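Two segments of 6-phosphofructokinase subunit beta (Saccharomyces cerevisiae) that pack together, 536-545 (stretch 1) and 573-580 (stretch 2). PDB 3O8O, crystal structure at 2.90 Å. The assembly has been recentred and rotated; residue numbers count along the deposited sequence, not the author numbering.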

ATOM      1  N   GLY B 536      13.177  25.114  13.706  1.00 54.98           N
ATOM      2  CA  GLY B 536      12.546  23.852  14.059  1.00 53.36           C
ATOM      3  C   GLY B 536      13.493  22.673  13.919  1.00 51.53           C
ATOM      4  O   GLY B 536      13.409  21.674  14.632  1.00 51.06           O
ATOM      5  N   SER B 537      14.416  22.817  12.989  1.00 56.34           N
ATOM      6  CA  SER B 537      15.388  21.793  12.700  1.00 55.10           C
ATOM      7  C   SER B 537      16.032  21.126  13.929  1.00 54.81           C
ATOM      8  O   SER B 537      15.931  19.916  14.114  1.00 54.42           O
ATOM      9  CB  SER B 537      16.454  22.396  11.799  1.00 58.21           C
ATOM     10  OG  SER B 537      17.441  21.445  11.518  1.00 60.98           O
ATOM     11  N   ASP B 538      16.696  21.908  14.767  1.00 28.22           N
ATOM     12  CA  ASP B 538      17.358  21.357  15.939  1.00 27.55           C
ATOM     13  C   ASP B 538      16.361  20.659  16.868  1.00 28.61           C
ATOM     14  O   ASP B 538      16.694  19.706  17.571  1.00 27.56           O
ATOM     15  CB  ASP B 538      18.123  22.480  16.701  1.00 38.90           C
ATOM     16  CG  ASP B 538      18.812  21.978  17.990  1.00 37.37           C
ATOM     17  OD1 ASP B 538      19.857  21.286  17.899  1.00 36.46           O
ATOM     18  OD2 ASP B 538      18.299  22.274  19.096  1.00 35.19           O
ATOM     19  N   THR B 539      15.128  21.127  16.884  1.00 42.70           N
ATOM     20  CA  THR B 539      14.164  20.512  17.772  1.00 45.07           C
ATOM     21  C   THR B 539      13.837  19.131  17.243  1.00 45.38           C
ATOM     22  O   THR B 539      13.730  18.171  18.012  1.00 44.63           O
ATOM     23  CB  THR B 539      12.905  21.375  17.880  1.00 44.86           C
ATOM     24  OG1 THR B 539      13.206  22.532  18.659  1.00 46.31           O
ATOM     25  CG2 THR B 539      11.795  20.633  18.554  1.00 45.05           C
ATOM     26  N   ALA B 540      13.700  19.040  15.923  1.00 42.81           N
ATOM     27  CA  ALA B 540      13.391  17.774  15.265  1.00 43.83           C
ATOM     28  C   ALA B 540      14.562  16.815  15.449  1.00 45.49           C
ATOM     29  O   ALA B 540      14.394  15.675  15.875  1.00 46.41           O
ATOM     30  CB  ALA B 540      13.137  18.010  13.764  1.00 23.35           C
ATOM     31  N   LEU B 541      15.751  17.307  15.119  1.00 51.98           N
ATOM     32  CA  LEU B 541      16.971  16.530  15.218  1.00 50.69           C
ATOM     33  C   LEU B 541      17.085  15.843  16.574  1.00 49.34           C
ATOM     34  O   LEU B 541      17.492  14.691  16.682  1.00 50.20           O
ATOM     35  CB  LEU B 541      18.186  17.439  14.988  1.00 50.61           C
ATOM     36  CG  LEU B 541      19.489  16.644  14.887  1.00 50.53           C
ATOM     37  CD1 LEU B 541      19.368  15.723  13.693  1.00 49.89           C
ATOM     38  CD2 LEU B 541      20.691  17.526  14.729  1.00 49.67           C
ATOM     39  N   ASN B 542      16.720  16.553  17.622  1.00 33.81           N
ATOM     40  CA  ASN B 542      16.815  15.966  18.943  1.00 33.09           C
ATOM     41  C   ASN B 542      15.707  14.945  19.158  1.00 33.11           C
ATOM     42  O   ASN B 542      15.923  13.872  19.726  1.00 33.49           O
ATOM     43  CB  ASN B 542      16.753  17.067  20.005  1.00 56.14           C
ATOM     44  CG  ASN B 542      18.106  17.653  20.302  1.00 56.82           C
ATOM     45  OD1 ASN B 542      18.890  17.075  21.069  1.00 56.82           O
ATOM     46  ND2 ASN B 542      18.404  18.800  19.686  1.00 57.65           N
ATOM     47  N   ALA B 543      14.515  15.300  18.704  1.00 42.07           N
ATOM     48  CA  ALA B 543      13.352  14.449  18.833  1.00 40.56           C
ATOM     49  C   ALA B 543      13.653  13.086  18.253  1.00 40.63           C
ATOM     50  O   ALA B 543      13.378  12.046  18.872  1.00 39.24           O
ATOM     51  CB  ALA B 543      12.200  15.060  18.085  1.00 18.13           C
ATOM     52  N   LEU B 544      14.211  13.109  17.043  1.00 34.22           N
ATOM     53  CA  LEU B 544      14.552  11.896  16.326  1.00 32.68           C
ATOM     54  C   LEU B 544      15.695  11.193  17.013  1.00 33.21           C
ATOM     55  O   LEU B 544      15.638   9.997  17.238  1.00 33.91           O
ATOM     56  CB  LEU B 544      14.920  12.219  14.887  1.00 33.43           C
ATOM     57  CG  LEU B 544      15.291  11.051  13.970  1.00 33.83           C
ATOM     58  CD1 LEU B 544      14.223   9.993  14.042  1.00 34.71           C
ATOM     59  CD2 LEU B 544      15.411  11.516  12.535  1.00 33.89           C
ATOM     60  N   MET B 545      16.721  11.945  17.381  1.00 41.38           N
ATOM     61  CA  MET B 545      17.874  11.363  18.042  1.00 44.01           C
ATOM     62  C   MET B 545      17.514  10.604  19.312  1.00 44.27           C
ATOM     63  O   MET B 545      17.981   9.487  19.524  1.00 44.59           O
ATOM     64  CB  MET B 545      18.897  12.435  18.371  1.00 43.72           C
ATOM     65  CG  MET B 545      20.033  11.913  19.197  1.00 44.11           C
ATOM     66  SD  MET B 545      20.965  13.242  19.991  1.00 45.36           S
ATOM     67  CE  MET B 545      19.899  13.656  21.315  1.00 43.13           C
ATOM     68  N   GLY B 573      17.666  15.006   2.825  1.00 45.07           N
ATOM     69  CA  GLY B 573      18.289  14.042   3.715  1.00 44.92           C
ATOM     70  C   GLY B 573      18.979  14.678   4.914  1.00 44.27           C
ATOM     71  O   GLY B 573      19.675  14.021   5.691  1.00 44.71           O
ATOM     72  N   TYR B 574      18.770  15.971   5.081  1.00 51.31           N
ATOM     73  CA  TYR B 574      19.386  16.666   6.184  1.00 50.38           C
ATOM     74  C   TYR B 574      19.130  15.993   7.543  1.00 49.83           C
ATOM     75  O   TYR B 574      20.071  15.634   8.259  1.00 48.44           O
ATOM     76  CB  TYR B 574      18.897  18.107   6.223  1.00 42.96           C
ATOM     77  CG  TYR B 574      19.455  18.859   7.396  1.00 44.04           C
ATOM     78  CD1 TYR B 574      20.765  19.345   7.389  1.00 43.89           C
ATOM     79  CD2 TYR B 574      18.675  19.084   8.517  1.00 43.44           C
ATOM     80  CE1 TYR B 574      21.271  20.043   8.472  1.00 44.30           C
ATOM     81  CE2 TYR B 574      19.160  19.767   9.588  1.00 43.52           C
ATOM     82  CZ  TYR B 574      20.453  20.256   9.571  1.00 44.75           C
ATOM     83  OH  TYR B 574      20.877  21.002  10.646  1.00 45.27           O
ATOM     84  N   LEU B 575      17.857  15.823   7.898  1.00 32.48           N
ATOM     85  CA  LEU B 575      17.500  15.223   9.179  1.00 31.11           C
ATOM     86  C   LEU B 575      18.026  13.806   9.377  1.00 32.40           C
ATOM     87  O   LEU B 575      18.596  13.482  10.421  1.00 32.16           O
ATOM     88  CB  LEU B 575      15.991  15.249   9.356  1.00 22.00           C
ATOM     89  CG  LEU B 575      15.413  14.628  10.646  1.00 21.96           C
ATOM     90  CD1 LEU B 575      15.941  15.267  11.937  1.00 20.53           C
ATOM     91  CD2 LEU B 575      13.915  14.771  10.575  1.00 22.47           C
ATOM     92  N   ALA B 576      17.841  12.951   8.383  1.00 53.50           N
ATOM     93  CA  ALA B 576      18.326  11.584   8.500  1.00 53.40           C
ATOM     94  C   ALA B 576      19.851  11.567   8.689  1.00 53.66           C
ATOM     95  O   ALA B 576      20.379  10.810   9.509  1.00 51.42           O
ATOM     96  CB  ALA B 576      17.942  10.803   7.261  1.00 18.35           C
ATOM     97  N   THR B 577      20.548  12.415   7.936  1.00 49.70           N
ATOM     98  CA  THR B 577      22.000  12.481   8.008  1.00 50.85           C
ATOM     99  C   THR B 577      22.522  12.859   9.366  1.00 51.44           C
ATOM    100  O   THR B 577      23.290  12.103   9.965  1.00 50.82           O
ATOM    101  CB  THR B 577      22.589  13.464   7.000  1.00 44.64           C
ATOM    102  OG1 THR B 577      22.304  13.008   5.669  1.00 45.08           O
ATOM    103  CG2 THR B 577      24.094  13.570   7.200  1.00 41.77           C
ATOM    104  N   TYR B 578      22.116  14.019   9.863  1.00 56.95           N
ATOM    105  CA  TYR B 578      22.600  14.426  11.172  1.00 59.56           C
ATOM    106  C   TYR B 578      22.116  13.521  12.293  1.00 58.37           C
ATOM    107  O   TYR B 578      22.864  13.248  13.239  1.00 58.96           O
ATOM    108  CB  TYR B 578      22.290  15.909  11.442  1.00 66.60           C
ATOM    109  CG  TYR B 578      23.238  16.781  10.648  1.00 68.67           C
ATOM    110  CD1 TYR B 578      23.016  17.030   9.291  1.00 69.73           C
ATOM    111  CD2 TYR B 578      24.460  17.182  11.190  1.00 69.67           C
ATOM    112  CE1 TYR B 578      23.992  17.631   8.503  1.00 70.25           C
ATOM    113  CE2 TYR B 578      25.441  17.785  10.401  1.00 70.19           C
ATOM    114  CZ  TYR B 578      25.200  17.999   9.069  1.00 69.54           C
ATOM    115  OH  TYR B 578      26.174  18.560   8.297  1.00 69.57           O
ATOM    116  N   ALA B 579      20.890  13.024  12.182  1.00 33.54           N
ATOM    117  CA  ALA B 579      20.383  12.117  13.220  1.00 33.64           C
ATOM    118  C   ALA B 579      21.329  10.907  13.254  1.00 32.91           C
ATOM    119  O   ALA B 579      21.867  10.503  14.312  1.00 32.50           O
ATOM    120  CB  ALA B 579      18.958  11.670  12.886  1.00 47.91           C
ATOM    121  N   SER B 580      21.528  10.353  12.066  1.00 33.44           N
ATOM    122  CA  SER B 580      22.400   9.226  11.892  1.00 34.03           C
ATOM    123  C   SER B 580      23.760   9.504  12.556  1.00 33.19           C
ATOM    124  O   SER B 580      24.248   8.719  13.379  1.00 33.20           O
ATOM    125  CB  SER B 580      22.577   8.956  10.398  1.00 67.40           C
ATOM    126  OG  SER B 580      23.626   8.031  10.166  1.00 69.66           O
TER

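Three leucines and two alanines make up the centre of this contact, where two helices of one chain, 537-545 and 574-580, cross at 54° with their axes 9.3 Å apart at closest approach. Leu 541 gives up more surface to the other stretch than any other residue. Its CA-to-CB bond points sideways, but with chi1 at t and chi2 at p the end of the side chain comes nearer to the partner helix, so that CD1 of Leu 541 lies 3.4 Å from the backbone N of Ala 579, 3.7 Å from CB of Tyr 578 and 3.9 Å from CD1 of Leu 575. One methyl group thus touches three residues of the second helix. The approach to Ala 579 N is simple packing against the backbone, since that nitrogen already donates its hydrogen bond to Leu 575 O within its own helix (2.9 Å).

Leu 575 answers from the other side in the same t, p conformation. It too starts sideways and reaches inward at its end, bringing its CD1 to 3.7 Å from CA of Leu 541 and 4.3 Å from CB of Ala 540. Ala 540 points directly toward the second helix; its short side chain meets the tip of Leu 575 with a single methyl group.

One turn along from Ala 540, Leu 544 also points toward the partner and is again t, p. Its CD2 sits 3.6 Å from CG of Leu 575 and, equally, 3.6 Å from CB of Ala 579, so this methyl bridges residues one helical turn apart. Ala 579, itself directed toward the first helix, suits this place because its side chain is a single methyl: CD1 of Leu 541 comes close to its backbone, 4.2 Å from its CB, while CD2 of Leu 544 packs on the methyl itself. All five of these residues are buried, as hydrocarbon side chains with no polar group to satisfy can be at little cost.

Farther out, the tyrosines mark a change of character. Tyr 578 starts toward the first helix, and its CB packs on Leu 541, but chi1 at m leads the end of the side chain away, and the residue remains partly exposed. Tyr 574 does the reverse: its bond to CB runs sideways, while chi1 at t carries the ring nearer to the start of the first helix. There OG of Ser 537 lies at the ring edge, near its plane, 3.1 Å from CE2 of Tyr 574. This close polar-to-aromatic contact is not a hydrogen bond, and no hydrogen bond joins the two stretches anywhere; the 378 Å² buried between them is held by packing.

On the outward side of the first helix, polar groups find partners away from the second helix. Asp 538 and Asn 542 both point away from it, and ND2 of Asn 542 donates to O of Asp 538 at 2.9 Å, an almost straight bond back to the preceding turn, while OD2 of Asp 538 and OD1 of Asn 542 bond elsewhere in the structure.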